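Local coordinates for hydrogenase maturation factor (Thermoanaerobacter tengcongensis, PDB 3VTH), which probably transfers the carbamoyl group of carbamoyl phosphate to the C-terminal cysteine of HypE, using ATP, in the maturation of [NiFe]-hydrogenases, at residues V697-G702 with F722-N727; I502-D507 with G702-R707. All blocks are in the same frame, centred on the assembly; numbering follows the deposited sequence.

Interaction 1: V697-G702 with F722-N727; sequences VVLSGG and FEVYSN. With AP2 (phosphomethylphosphonic acid adenosyl ester), chain H.
The ring of Tyr-725 presents its edge to the carbonyl oxygen of Val-697, which lies near the ring plane, 3.6 Å from Tyr-725 CD2; the same ring also meets His-495 edge-to-face. The second ring is that of Phe-722: from strand 697-700 one methyl, Val-697 CG2, meets it obliquely at a short 3.2 Å from Phe-722 CD1, while Arg-689 makes a cation-pi contact with it. On the face that carries Val-697, Leu-699 and Val-724, the apolar packing continues where Leu-699 CD1 touches Val-724 CG1 at 3.9 Å. Helix 707-719 covers this side through Ile-714 and Leu-717, whereas Val-698 and Tyr-725 point to the other face, where Val-698 packs on helix 483-494.

The two strands run parallel, their segment axes 23° apart, and form a beta-alpha-beta unit with helix 707-719 as the connection, within the Kae1-like domain of the actin-ATPase clan. Backbone bonds link Val-697 N to Glu-723 O (2.9 Å), Tyr-725 N to Val-697 O (2.8 Å) and Leu-699 N to Tyr-725 O (2.8 Å). Beyond these a side chain takes over from the backbone. With OG anti to its own backbone N (chi1 -163°), Ser-726 reaches across to the neighbouring strand and donates to Leu-699 O at 2.6 Å, from a point 36° above the carbonyl plane. Past Ser-700, whose OG has a weak hydrogen bond to His-487 O, the chain turns through Gly-701, at whose backbone angles a CB would collide with the carbonyl oxygen of Ser-700. A side chain on Gly-702 would run into O5' of the nucleotide analogue, and its amide N donates to O2A of AP2 at 3.2 Å.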
ATOM      1  N   VAL A 697       0.931  19.690  13.262  1.00 29.33           N
ATOM      2  CA  VAL A 697       0.028  18.634  13.687  1.00 28.72           C
ATOM      3  C   VAL A 697       0.116  17.484  12.696  1.00 28.20           C
ATOM      4  O   VAL A 697      -0.006  17.697  11.480  1.00 28.51           O
ATOM      5  CB  VAL A 697      -1.428  19.111  13.718  1.00 29.07           C
ATOM      6  CG1 VAL A 697      -2.366  17.952  14.139  1.00 28.07           C
ATOM      7  CG2 VAL A 697      -1.590  20.304  14.660  1.00 30.99           C
ATOM      8  N   VAL A 698       0.326  16.277  13.222  1.00 27.27           N
ATOM      9  CA  VAL A 698       0.379  15.059  12.424  1.00 26.63           C
ATOM     10  C   VAL A 698      -0.846  14.190  12.750  1.00 26.27           C
ATOM     11  O   VAL A 698      -1.137  13.924  13.922  1.00 25.74           O
ATOM     12  CB  VAL A 698       1.679  14.253  12.720  1.00 26.56           C
ATOM     13  CG1 VAL A 698       1.641  12.890  12.039  1.00 26.06           C
ATOM     14  CG2 VAL A 698       2.914  15.035  12.282  1.00 28.86           C
ATOM     15  N   LEU A 699      -1.542  13.735  11.709  1.00 25.57           N
ATOM     16  CA  LEU A 699      -2.689  12.856  11.880  1.00 25.29           C
ATOM     17  C   LEU A 699      -2.337  11.494  11.332  1.00 24.68           C
ATOM     18  O   LEU A 699      -1.959  11.375  10.167  1.00 25.29           O
ATOM     19  CB  LEU A 699      -3.927  13.402  11.134  1.00 24.64           C
ATOM     20  CG  LEU A 699      -4.241  14.898  11.280  1.00 28.38           C
ATOM     21  CD1 LEU A 699      -5.343  15.322  10.274  1.00 27.50           C
ATOM     22  CD2 LEU A 699      -4.660  15.238  12.700  1.00 27.49           C
ATOM     23  N   SER A 700      -2.433  10.465  12.168  1.00 24.18           N
ATOM     24  CA  SER A 700      -2.159   9.094  11.695  1.00 23.54           C
ATOM     25  C   SER A 700      -2.934   8.062  12.522  1.00 23.07           C
ATOM     26  O   SER A 700      -3.652   8.422  13.453  1.00 23.04           O
ATOM     27  CB  SER A 700      -0.648   8.810  11.704  1.00 23.19           C
ATOM     28  OG  SER A 700      -0.356   7.630  10.963  1.00 23.63           O
ATOM     29  N   GLY A 701      -2.782   6.785  12.183  1.00 22.28           N
ATOM     30  CA  GLY A 701      -3.581   5.737  12.798  1.00 21.70           C
ATOM     31  C   GLY A 701      -4.718   5.424  11.850  1.00 21.22           C
ATOM     32  O   GLY A 701      -5.163   6.289  11.090  1.00 21.72           O
ATOM     33  N   GLY A 702      -5.201   4.198  11.922  1.00 21.52           N
ATOM     34  CA  GLY A 702      -6.198   3.672  10.983  1.00 22.13           C
ATOM     35  C   GLY A 702      -7.549   4.381  10.967  1.00 22.68           C
ATOM     36  O   GLY A 702      -8.250   4.301   9.971  1.00 23.01           O
ATOM     37  N   PHE A 722      -2.555  26.107  11.762  1.00 37.88           N
ATOM     38  CA  PHE A 722      -1.682  24.938  11.914  1.00 36.74           C
ATOM     39  C   PHE A 722      -1.096  24.498  10.582  1.00 36.64           C
ATOM     40  O   PHE A 722      -1.756  24.608   9.541  1.00 36.76           O
ATOM     41  CB  PHE A 722      -2.458  23.743  12.477  1.00 34.83           C
ATOM     42  CG  PHE A 722      -2.780  23.847  13.927  1.00 34.08           C
ATOM     43  CD1 PHE A 722      -1.835  23.508  14.880  1.00 33.24           C
ATOM     44  CD2 PHE A 722      -4.044  24.261  14.346  1.00 34.41           C
ATOM     45  CE1 PHE A 722      -2.129  23.567  16.230  1.00 31.97           C
ATOM     46  CE2 PHE A 722      -4.344  24.340  15.695  1.00 35.55           C
ATOM     47  CZ  PHE A 722      -3.382  23.989  16.644  1.00 33.45           C
ATOM     48  N   GLU A 723       0.128  23.981  10.621  1.00 36.63           N
ATOM     49  CA  GLU A 723       0.676  23.208   9.507  1.00 36.45           C
ATOM     50  C   GLU A 723       0.333  21.739   9.761  1.00 34.61           C
ATOM     51  O   GLU A 723       0.803  21.140  10.738  1.00 33.20           O
ATOM     52  CB  GLU A 723       2.186  23.365   9.431  1.00 37.50           C
ATOM     53  CG  GLU A 723       2.662  24.791   9.217  1.00 43.22           C
ATOM     54  CD  GLU A 723       4.053  25.007   9.790  1.00 48.61           C
ATOM     55  OE1 GLU A 723       5.008  24.466   9.185  1.00 50.16           O
ATOM     56  OE2 GLU A 723       4.179  25.688  10.851  1.00 49.27           O
ATOM     57  N   VAL A 724      -0.490  21.164   8.888  1.00 33.37           N
ATOM     58  CA  VAL A 724      -1.059  19.848   9.139  1.00 31.95           C
ATOM     59  C   VAL A 724      -0.506  18.825   8.165  1.00 31.34           C
ATOM     60  O   VAL A 724      -0.381  19.099   6.968  1.00 31.31           O
ATOM     61  CB  VAL A 724      -2.610  19.871   9.070  1.00 32.15           C
ATOM     62  CG1 VAL A 724      -3.181  18.530   9.546  1.00 30.61           C
ATOM     63  CG2 VAL A 724      -3.159  21.026   9.910  1.00 32.37           C
ATOM     64  N   TYR A 725      -0.168  17.655   8.700  1.00 30.12           N
ATOM     65  CA  TYR A 725       0.398  16.570   7.924  1.00 29.80           C
ATOM     66  C   TYR A 725      -0.362  15.273   8.158  1.00 28.62           C
ATOM     67  O   TYR A 725      -0.800  14.981   9.277  1.00 26.85           O
ATOM     68  CB  TYR A 725       1.859  16.357   8.311  1.00 30.59           C
ATOM     69  CG  TYR A 725       2.730  17.593   8.218  1.00 33.45           C
ATOM     70  CD1 TYR A 725       3.527  17.825   7.096  1.00 35.61           C
ATOM     71  CD2 TYR A 725       2.768  18.524   9.263  1.00 35.99           C
ATOM     72  CE1 TYR A 725       4.348  18.969   7.012  1.00 36.86           C
ATOM     73  CE2 TYR A 725       3.571  19.659   9.195  1.00 37.02           C
ATOM     74  CZ  TYR A 725       4.360  19.874   8.069  1.00 38.93           C
ATOM     75  OH  TYR A 725       5.151  21.003   8.017  1.00 40.45           O
ATOM     76  N   SER A 726      -0.517  14.487   7.094  1.00 27.95           N
ATOM     77  CA  SER A 726      -0.949  13.105   7.258  1.00 27.99           C
ATOM     78  C   SER A 726      -0.258  12.214   6.238  1.00 26.93           C
ATOM     79  O   SER A 726       0.414  12.704   5.334  1.00 27.73           O
ATOM     80  CB  SER A 726      -2.469  12.958   7.178  1.00 28.26           C
ATOM     81  OG  SER A 726      -2.846  11.693   7.732  1.00 29.68           O
ATOM     82  N   ASN A 727      -0.413  10.912   6.417  1.00 25.93           N
ATOM     83  CA  ASN A 727       0.204   9.911   5.567  1.00 25.41           C
ATOM     84  C   ASN A 727      -0.278  10.005   4.144  1.00 25.38           C
ATOM     85  O   ASN A 727      -1.431  10.383   3.887  1.00 25.03           O
ATOM     86  CB  ASN A 727      -0.077   8.500   6.093  1.00 25.62           C
ATOM     87  CG  ASN A 727       0.691   8.196   7.379  1.00 26.15           C
ATOM     88  OD1 ASN A 727       1.905   7.938   7.353  1.00 31.11           O
ATOM     89  ND2 ASN A 727      -0.000   8.249   8.496  1.00 23.68           N
TER
HETATM   90  PB  AP2 H 806      -4.830  -1.159  15.116  1.00 38.84           P
HETATM   91  O1B AP2 H 806      -6.185  -0.602  15.475  1.00 38.10           O
HETATM   92  O2B AP2 H 806      -3.651  -0.279  15.392  1.00 34.03           O
HETATM   93  O3B AP2 H 806      -4.674  -2.591  15.562  1.00 40.69           O
HETATM   94  C3A AP2 H 806      -4.930  -1.281  13.310  1.00 34.10           C
HETATM   95  PA  AP2 H 806      -5.015   0.306  12.431  1.00 34.45           P
HETATM   96  O1A AP2 H 806      -4.832  -0.156  10.993  1.00 30.12           O
HETATM   97  O2A AP2 H 806      -4.145   1.415  12.972  1.00 29.34           O
HETATM   98  O5' AP2 H 806      -6.534   0.815  12.659  1.00 34.22           O
HETATM   99  C5' AP2 H 806      -7.576   0.088  12.018  1.00 36.48           C
HETATM  100  C4' AP2 H 806      -8.851   0.538  12.694  1.00 37.36           C
HETATM  101  O4' AP2 H 806      -9.180   1.859  12.263  1.00 37.86           O
HETATM  102  C3' AP2 H 806     -10.046  -0.312  12.310  1.00 38.49           C
HETATM  103  O3' AP2 H 806     -10.056  -1.539  13.047  1.00 39.84           O
HETATM  104  C2' AP2 H 806     -11.173   0.636  12.668  1.00 39.11           C
HETATM  105  O2' AP2 H 806     -11.387   0.509  14.079  1.00 38.39           O
HETATM  106  C1' AP2 H 806     -10.604   2.018  12.316  1.00 37.66           C
HETATM  107  N9  AP2 H 806     -11.191   2.411  11.002  1.00 37.59           N
HETATM  108  C8  AP2 H 806     -11.013   1.810   9.800  1.00 37.42           C
HETATM  109  N7  AP2 H 806     -11.747   2.408   8.824  1.00 37.34           N
HETATM  110  C5  AP2 H 806     -12.418   3.425   9.400  1.00 37.29           C
HETATM  111  C6  AP2 H 806     -13.379   4.464   8.949  1.00 37.62           C
HETATM  112  N6  AP2 H 806     -13.769   4.548   7.652  1.00 36.46           N
HETATM  113  N1  AP2 H 806     -13.854   5.326   9.889  1.00 37.69           N
HETATM  114  C2  AP2 H 806     -13.466   5.280  11.183  1.00 36.89           C
HETATM  115  N3  AP2 H 806     -12.608   4.352  11.659  1.00 36.25           N
HETATM  116  C4  AP2 H 806     -12.063   3.418  10.830  1.00 36.56           C

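Interaction 2: I502-D507 with G702-R707; sequences IGIAYD and GSFQNR. With FE (Fe (III) ion), chain I; AP2 (phosphomethylphosphonic acid adenosyl ester), chain H.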
ATOM      1  N   ILE A 502       2.524  17.974  17.394  1.00 29.43           N
ATOM      2  CA  ILE A 502       1.313  17.442  18.020  1.00 28.46           C
ATOM      3  C   ILE A 502       0.851  16.244  17.201  1.00 27.56           C
ATOM      4  O   ILE A 502       0.560  16.377  16.013  1.00 27.73           O
ATOM      5  CB  ILE A 502       0.211  18.515  18.081  1.00 29.35           C
ATOM      6  CG1 ILE A 502       0.665  19.664  19.000  1.00 30.99           C
ATOM      7  CG2 ILE A 502      -1.096  17.910  18.542  1.00 27.87           C
ATOM      8  CD1 ILE A 502      -0.111  20.983  18.816  1.00 31.91           C
ATOM      9  N   GLY A 503       0.809  15.070  17.827  1.00 26.72           N
ATOM     10  CA  GLY A 503       0.527  13.832  17.115  1.00 25.97           C
ATOM     11  C   GLY A 503      -0.855  13.355  17.522  1.00 25.88           C
ATOM     12  O   GLY A 503      -1.108  13.114  18.700  1.00 26.50           O
ATOM     13  N   ILE A 504      -1.755  13.246  16.550  1.00 25.44           N
ATOM     14  CA  ILE A 504      -3.106  12.747  16.801  1.00 24.72           C
ATOM     15  C   ILE A 504      -3.171  11.329  16.209  1.00 23.89           C
ATOM     16  O   ILE A 504      -3.169  11.149  14.999  1.00 23.24           O
ATOM     17  CB  ILE A 504      -4.155  13.703  16.190  1.00 25.67           C
ATOM     18  CG1 ILE A 504      -3.996  15.090  16.859  1.00 28.01           C
ATOM     19  CG2 ILE A 504      -5.567  13.127  16.348  1.00 25.84           C
ATOM     20  CD1 ILE A 504      -4.767  16.207  16.251  1.00 31.36           C
ATOM     21  N   ALA A 505      -3.167  10.334  17.082  1.00 22.87           N
ATOM     22  CA  ALA A 505      -3.078   8.954  16.666  1.00 22.55           C
ATOM     23  C   ALA A 505      -4.393   8.264  17.025  1.00 22.38           C
ATOM     24  O   ALA A 505      -4.649   7.939  18.193  1.00 22.52           O
ATOM     25  CB  ALA A 505      -1.908   8.286  17.345  1.00 23.16           C
ATOM     26  N   TYR A 506      -5.241   8.072  16.020  1.00 22.19           N
ATOM     27  CA  TYR A 506      -6.571   7.495  16.252  1.00 22.48           C
ATOM     28  C   TYR A 506      -6.620   6.159  15.518  1.00 22.59           C
ATOM     29  O   TYR A 506      -6.369   6.102  14.321  1.00 22.34           O
ATOM     30  CB  TYR A 506      -7.691   8.427  15.748  1.00 21.95           C
ATOM     31  CG  TYR A 506      -7.953   9.676  16.585  1.00 22.64           C
ATOM     32  CD1 TYR A 506      -7.305   9.881  17.815  1.00 21.08           C
ATOM     33  CD2 TYR A 506      -8.895  10.621  16.169  1.00 23.94           C
ATOM     34  CE1 TYR A 506      -7.583  10.995  18.614  1.00 22.32           C
ATOM     35  CE2 TYR A 506      -9.179  11.752  16.946  1.00 23.74           C
ATOM     36  CZ  TYR A 506      -8.511  11.932  18.167  1.00 23.51           C
ATOM     37  OH  TYR A 506      -8.783  13.038  18.929  1.00 25.06           O
ATOM     38  N   ASP A 507      -6.906   5.086  16.239  1.00 23.45           N
ATOM     39  CA  ASP A 507      -7.048   3.756  15.613  1.00 25.03           C
ATOM     40  C   ASP A 507      -7.872   2.816  16.486  1.00 25.89           C
ATOM     41  O   ASP A 507      -8.543   3.278  17.414  1.00 24.99           O
ATOM     42  CB  ASP A 507      -5.690   3.141  15.180  1.00 25.21           C
ATOM     43  CG  ASP A 507      -4.758   2.786  16.344  1.00 27.73           C
ATOM     44  OD1 ASP A 507      -5.146   2.820  17.545  1.00 28.61           O
ATOM     45  OD2 ASP A 507      -3.584   2.458  16.046  1.00 25.96           O
ATOM     46  N   GLY A 702      -5.201   4.198  11.922  1.00 21.52           N
ATOM     47  CA  GLY A 702      -6.198   3.672  10.983  1.00 22.13           C
ATOM     48  C   GLY A 702      -7.549   4.381  10.967  1.00 22.68           C
ATOM     49  O   GLY A 702      -8.250   4.301   9.971  1.00 23.01           O
ATOM     50  N   SER A 703      -7.925   5.081  12.038  1.00 22.38           N
ATOM     51  CA  SER A 703      -9.187   5.858  11.995  1.00 23.76           C
ATOM     52  C   SER A 703      -9.121   6.959  10.925  1.00 23.78           C
ATOM     53  O   SER A 703     -10.140   7.407  10.425  1.00 24.32           O
ATOM     54  CB  SER A 703      -9.525   6.496  13.351  1.00 23.05           C
ATOM     55  OG  SER A 703      -9.675   5.540  14.383  1.00 23.66           O
ATOM     56  N   PHE A 704      -7.917   7.397  10.563  1.00 24.28           N
ATOM     57  CA  PHE A 704      -7.812   8.417   9.510  1.00 23.95           C
ATOM     58  C   PHE A 704      -7.952   7.909   8.069  1.00 24.12           C
ATOM     59  O   PHE A 704      -7.883   8.687   7.114  1.00 24.67           O
ATOM     60  CB  PHE A 704      -6.608   9.324   9.740  1.00 24.23           C
ATOM     61  CG  PHE A 704      -6.809  10.265  10.874  1.00 24.56           C
ATOM     62  CD1 PHE A 704      -7.747  11.302  10.765  1.00 26.49           C
ATOM     63  CD2 PHE A 704      -6.126  10.100  12.071  1.00 23.41           C
ATOM     64  CE1 PHE A 704      -7.964  12.195  11.830  1.00 25.86           C
ATOM     65  CE2 PHE A 704      -6.344  10.977  13.146  1.00 24.23           C
ATOM     66  CZ  PHE A 704      -7.265  12.018  13.034  1.00 25.78           C
ATOM     67  N   GLN A 705      -8.230   6.619   7.925  1.00 23.57           N
ATOM     68  CA  GLN A 705      -8.816   6.100   6.689  1.00 23.81           C
ATOM     69  C   GLN A 705     -10.229   6.653   6.440  1.00 23.88           C
ATOM     70  O   GLN A 705     -10.734   6.601   5.317  1.00 24.14           O
ATOM     71  CB  GLN A 705      -8.869   4.578   6.726  1.00 24.04           C
ATOM     72  CG  GLN A 705      -7.482   3.914   6.702  1.00 24.26           C
ATOM     73  CD  GLN A 705      -7.569   2.444   7.012  1.00 25.50           C
ATOM     74  OE1 GLN A 705      -7.939   2.050   8.128  1.00 26.51           O
ATOM     75  NE2 GLN A 705      -7.230   1.618   6.037  1.00 22.29           N
ATOM     76  N   ASN A 706     -10.854   7.180   7.488  1.00 23.16           N
ATOM     77  CA  ASN A 706     -12.143   7.863   7.359  1.00 23.88           C
ATOM     78  C   ASN A 706     -11.905   9.181   6.614  1.00 24.23           C
ATOM     79  O   ASN A 706     -11.200  10.076   7.126  1.00 24.40           O
ATOM     80  CB  ASN A 706     -12.714   8.106   8.764  1.00 23.31           C
ATOM     81  CG  ASN A 706     -14.119   8.661   8.749  1.00 24.36           C
ATOM     82  OD1 ASN A 706     -14.381   9.705   8.165  1.00 24.84           O
ATOM     83  ND2 ASN A 706     -15.036   7.953   9.395  1.00 23.20           N
ATOM     84  N   ARG A 707     -12.459   9.288   5.405  1.00 25.12           N
ATOM     85  CA  ARG A 707     -12.213  10.442   4.533  1.00 26.91           C
ATOM     86  C   ARG A 707     -12.682  11.770   5.166  1.00 27.66           C
ATOM     87  O   ARG A 707     -12.013  12.796   5.058  1.00 27.53           O
ATOM     88  CB  ARG A 707     -12.900  10.252   3.167  1.00 28.35           C
ATOM     89  CG  ARG A 707     -12.387   9.057   2.359  1.00 30.70           C
ATOM     90  CD  ARG A 707     -13.206   8.848   1.071  1.00 34.79           C
ATOM     91  NE  ARG A 707     -13.190  10.063   0.253  1.00 41.68           N
ATOM     92  CZ  ARG A 707     -12.315  10.309  -0.727  1.00 44.18           C
ATOM     93  NH1 ARG A 707     -11.378   9.420  -1.044  1.00 41.13           N
ATOM     94  NH2 ARG A 707     -12.378  11.460  -1.388  1.00 45.85           N
TER
HETATM   95 FE    FE I 807      -2.659   1.216  14.610  1.00 27.79          FE
HETATM   96  PB  AP2 H 806      -4.830  -1.159  15.116  1.00 38.84           P
HETATM   97  O1B AP2 H 806      -6.185  -0.602  15.475  1.00 38.10           O
HETATM   98  O2B AP2 H 806      -3.651  -0.279  15.392  1.00 34.03           O
HETATM   99  O3B AP2 H 806      -4.674  -2.591  15.562  1.00 40.69           O
HETATM  100  C3A AP2 H 806      -4.930  -1.281  13.310  1.00 34.10           C
HETATM  101  PA  AP2 H 806      -5.015   0.306  12.431  1.00 34.45           P
HETATM  102  O1A AP2 H 806      -4.832  -0.156  10.993  1.00 30.12           O
HETATM  103  O2A AP2 H 806      -4.145   1.415  12.972  1.00 29.34           O
HETATM  104  O5' AP2 H 806      -6.534   0.815  12.659  1.00 34.22           O
HETATM  105  C5' AP2 H 806      -7.576   0.088  12.018  1.00 36.48           C
HETATM  106  C4' AP2 H 806      -8.851   0.538  12.694  1.00 37.36           C
HETATM  107  O4' AP2 H 806      -9.180   1.859  12.263  1.00 37.86           O
HETATM  108  C3' AP2 H 806     -10.046  -0.312  12.310  1.00 38.49           C
HETATM  109  O3' AP2 H 806     -10.056  -1.539  13.047  1.00 39.84           O
HETATM  110  C2' AP2 H 806     -11.173   0.636  12.668  1.00 39.11           C
HETATM  111  O2' AP2 H 806     -11.387   0.509  14.079  1.00 38.39           O
HETATM  112  C1' AP2 H 806     -10.604   2.018  12.316  1.00 37.66           C
HETATM  113  N9  AP2 H 806     -11.191   2.411  11.002  1.00 37.59           N
HETATM  114  C8  AP2 H 806     -11.013   1.810   9.800  1.00 37.42           C
HETATM  115  N7  AP2 H 806     -11.747   2.408   8.824  1.00 37.34           N
HETATM  116  C5  AP2 H 806     -12.418   3.425   9.400  1.00 37.29           C
HETATM  117  C6  AP2 H 806     -13.379   4.464   8.949  1.00 37.62           C
HETATM  118  N6  AP2 H 806     -13.769   4.548   7.652  1.00 36.46           N
HETATM  119  N1  AP2 H 806     -13.854   5.326   9.889  1.00 37.69           N
HETATM  120  C2  AP2 H 806     -13.466   5.280  11.183  1.00 36.89           C
HETATM  121  N3  AP2 H 806     -12.608   4.352  11.659  1.00 36.25           N
HETATM  122  C4  AP2 H 806     -12.063   3.418  10.830  1.00 36.56           C
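In both Phe-704 and Tyr-506 the first torsion, chi1 -73°, puts CG anti to the carbonyl carbon. Their rings lie nearly parallel, the planes 9° apart, but are slid so far that they barely overlap, and they meet where Phe-704 CZ approaches Tyr-506 CD2 at 3.8 Å. Ile-504 joins them through one methyl: its CG2 sits over the centre of the Tyr-506 ring and lies 3.9 Å from Phe-704 CZ. An alanine in place of Phe-704 would probably open a gap beside Ile-504 CG2 and the Tyr-506 ring, which would lose their shared neighbour. The phenol of Tyr-506 is held at its far end by Thr-681 OG1.

Nearer the nucleotide, Ser-703 N donates to Tyr-506 O at 2.9 Å from above the carbonyl plane, and Ser-703 CB rests 3.6 Å from Tyr-506 CB. This joins the end of strand 501-507 to the 3-10 turn 702-705, which leads into helix 707-719. Asn-706 caps that helix with OD1 on Leu-709 N, while its ND2 donates to N1 of the AP2 adenine at 2.9 Å.

Asp-507 has CG between its backbone N and carbonyl carbon (chi1 67°), and its OD2 binds the iron at 2.1 Å. His-484 NE2 holds OD1, fixing the turn of the carboxylate. His-483, His-487 and Asp-734 also bind the metal, and AP2 O2A and O2B complete six ligands. The iron thus bridges a strand-end carboxylate and the two phosphonate groups of AP2, and would be expected to withdraw electron density from both sides.

In the fold
Both interactions are buried and share one sheet, though interaction 2 joins its strand 501-507 to the turn after 696-700. Interaction 1 pairs 696-700 with 723-726, and strand 501-507 runs parallel to 696-700 on its other side, through probable hydrogen bonds of Val-698 with Ile-502 and Ile-504. Ile-504 CD1 packs on Val-697 and Leu-699, continuing the apolar layer. Gly-702 belongs to both and marks a change in chemistry. Interaction 1 is mostly strand pairing and apolar packing, and reaches the surface at Glu-723; in interaction 2 every touching residue is buried, and one hydrogen bond and an aromatic pair give way to metal and nucleotide ligation at the C-terminal end of strand 501-507 and in the turn.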